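Local structure of alginate lyase A1-II' (Sphingomonas sp. A1, 2CWS) at residues 89-94 and 200-205. The protein probably cleaves alginate as a polysaccharide lyase of family 7, this chain being its alginate lyase domain. Residues are numbered along the deposited sequence; the frame is centred on the assembly and turned at random. Where two conformers were deposited one is given.
Sequences HTMKLS and FKAGNY. With SO4 (sulfate ion), chain B.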
loop_
_atom_site.group_PDB
_atom_site.type_symbol
_atom_site.label_atom_id
_atom_site.label_comp_id
_atom_site.label_asym_id
_atom_site.label_seq_id
_atom_site.Cartn_x
_atom_site.Cartn_y
_atom_site.Cartn_z
ATOM N N HIS A 89 14.290 -2.520 5.348
ATOM C CA HIS A 89 12.856 -2.521 5.604
ATOM C C HIS A 89 12.182 -3.097 4.376
ATOM O O HIS A 89 12.256 -2.438 3.308
ATOM C CB HIS A 89 12.394 -1.063 5.810
ATOM C CG HIS A 89 13.258 -0.370 6.848
ATOM N ND1 HIS A 89 13.135 -0.646 8.190
ATOM C CD2 HIS A 89 14.308 0.462 6.693
ATOM C CE1 HIS A 89 14.046 0.065 8.848
ATOM N NE2 HIS A 89 14.766 0.740 7.946
ATOM N N THR A 90 11.577 -4.282 4.469
ATOM C CA THR A 90 11.152 -4.990 3.276
ATOM C C THR A 90 9.738 -5.522 3.421
ATOM O O THR A 90 9.459 -6.254 4.362
ATOM C CB THR A 90 12.088 -6.186 3.003
ATOM O OG1 THR A 90 13.412 -5.602 2.876
ATOM C CG2 THR A 90 11.699 -6.886 1.704
ATOM N N MET A 91 8.889 -5.217 2.448
ATOM C CA MET A 91 7.564 -5.842 2.333
ATOM C C MET A 91 7.563 -6.759 1.133
ATOM O O MET A 91 8.020 -6.372 0.046
ATOM C CB MET A 91 6.516 -4.727 2.184
ATOM C CG MET A 91 5.126 -5.334 1.918
ATOM S SD MET A 91 3.789 -4.111 2.033
ATOM C CE MET A 91 4.243 -3.067 0.602
ATOM N N LYS A 92 7.045 -7.942 1.325
ATOM C CA LYS A 92 6.827 -8.893 0.252
ATOM C C LYS A 92 5.350 -9.245 0.214
ATOM O O LYS A 92 4.716 -9.401 1.253
ATOM C CB LYS A 92 7.602 -10.211 0.431
ATOM C CG LYS A 92 9.090 -9.981 0.516
ATOM C CD LYS A 92 9.749 -11.361 0.693
ATOM C CE LYS A 92 9.115 -12.293 -0.331
ATOM N NZ LYS A 92 9.663 -13.664 -0.321
ATOM N N LEU A 93 4.794 -9.355 -0.987
ATOM C CA LEU A 93 3.410 -9.797 -1.082
ATOM C C LEU A 93 3.249 -10.556 -2.384
ATOM O O LEU A 93 4.009 -10.396 -3.355
ATOM C CB LEU A 93 2.418 -8.620 -0.942
ATOM C CG LEU A 93 2.533 -7.485 -1.989
ATOM C CD1 LEU A 93 1.805 -7.791 -3.304
ATOM C CD2 LEU A 93 1.882 -6.238 -1.382
ATOM N N SER A 94 2.178 -11.340 -2.437
ATOM C CA SER A 94 1.728 -11.928 -3.690
ATOM C C SER A 94 0.239 -11.631 -3.809
ATOM O O SER A 94 -0.468 -11.690 -2.792
ATOM C CB SER A 94 2.036 -13.417 -3.876
ATOM O OG SER A 94 1.267 -14.150 -2.964
ATOM N N PHE A 200 4.686 0.932 5.634
ATOM C CA PHE A 200 4.153 0.240 4.470
ATOM C C PHE A 200 2.634 0.318 4.432
ATOM O O PHE A 200 1.960 0.447 5.472
ATOM C CB PHE A 200 4.579 -1.223 4.479
ATOM C CG PHE A 200 6.053 -1.466 4.190
ATOM C CD1 PHE A 200 6.914 -2.009 5.122
ATOM C CD2 PHE A 200 6.542 -1.157 2.920
ATOM C CE1 PHE A 200 8.229 -2.260 4.810
ATOM C CE2 PHE A 200 7.883 -1.427 2.622
ATOM C CZ PHE A 200 8.728 -1.966 3.540
ATOM N N LYS A 201 2.072 0.161 3.214
ATOM C CA LYS A 201 0.643 -0.019 3.027
ATOM C C LYS A 201 0.437 -1.077 1.959
ATOM O O LYS A 201 1.285 -1.231 1.051
ATOM C CB LYS A 201 -0.071 1.277 2.552
ATOM C CG LYS A 201 0.246 2.494 3.401
ATOM C CD LYS A 201 -0.771 3.618 3.190
ATOM C CE LYS A 201 -1.989 3.408 4.103
ATOM N NZ LYS A 201 -3.088 4.336 3.724
ATOM N N ALA A 202 -0.702 -1.766 2.009
ATOM C CA ALA A 202 -1.035 -2.757 0.974
ATOM C C ALA A 202 -2.537 -2.920 0.955
ATOM O O ALA A 202 -3.170 -3.063 2.012
ATOM C CB ALA A 202 -0.381 -4.105 1.283
ATOM N N GLY A 203 -3.107 -2.950 -0.262
ATOM C CA GLY A 203 -4.538 -3.205 -0.375
ATOM C C GLY A 203 -5.072 -2.646 -1.678
ATOM O O GLY A 203 -4.568 -3.044 -2.756
ATOM N N ASN A 204 -6.067 -1.749 -1.587
ATOM C CA ASN A 204 -6.808 -1.325 -2.794
ATOM C C ASN A 204 -7.140 0.145 -2.603
ATOM O O ASN A 204 -8.129 0.508 -1.978
ATOM C CB ASN A 204 -8.060 -2.169 -2.920
ATOM C CG ASN A 204 -8.947 -1.824 -4.082
ATOM O OD1 ASN A 204 -10.090 -2.424 -4.137
ATOM N ND2 ASN A 204 -8.572 -0.936 -4.922
ATOM N N TYR A 205 -6.324 1.027 -3.213
ATOM C CA TYR A 205 -6.482 2.467 -3.098
ATOM C C TYR A 205 -6.924 2.908 -4.504
ATOM O O TYR A 205 -6.131 2.904 -5.453
ATOM C CB TYR A 205 -5.169 3.064 -2.655
ATOM C CG TYR A 205 -5.115 4.586 -2.546
ATOM C CD1 TYR A 205 -6.229 5.363 -2.268
ATOM C CD2 TYR A 205 -3.875 5.194 -2.676
ATOM C CE1 TYR A 205 -6.107 6.739 -2.132
ATOM C CE2 TYR A 205 -3.733 6.565 -2.549
ATOM C CZ TYR A 205 -4.869 7.334 -2.312
ATOM O OH TYR A 205 -4.773 8.693 -2.149
HETATM S S SO4 B . -2.372 9.040 0.246
HETATM O O1 SO4 B . -2.175 7.523 0.639
HETATM O O2 SO4 B . -1.359 9.889 0.832
HETATM O O3 SO4 B . -2.286 9.194 -1.158
HETATM O O4 SO4 B . -3.675 9.489 0.725
#
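M91 and F200 meet between the two sheets of the beta-sandwich (jelly-roll) lyase fold, one from each. Strand segments 89-94 and 200-202 run nearly parallel, 9° apart with their axes approaching to 8.9 Å, and no hydrogen bond joins them, as expected of facing sheets held by side-chain packing. M91 CB sits 3.6 Å from the centroid of the F200 ring and 10° off its normal, which defines a CH-pi contact over the face. The two side chains lie antiparallel and overlap: M91 keeps CG anti to its backbone N (chi1 174°) and bends only at chi3, bringing CE to 3.5 Å from K201 O, while SD lies obliquely to the ring, 4.7 Å from its centroid, a Met-aromatic contact. The tip of F200 reaches the opposing backbone, CZ lying 3.4 Å from M91 N, and H89 O meets the ring at its edge. An alanine in place of F200 would probably open a gap under M91 CB and leave the M91 thioether less firmly held. W15 and I111 of its own sheet and V225 of the opposite one also touch F200. Beyond the corner at G203 the chain leaves this interface, and Y205 OH donates a hydrogen bond to a sulfate ion, probably from the crystallisation liquor, that R67 and H112 also bind. Farther along the interface, A202 CB meets M91 SD and, at 4.1 Å, L93 CD2.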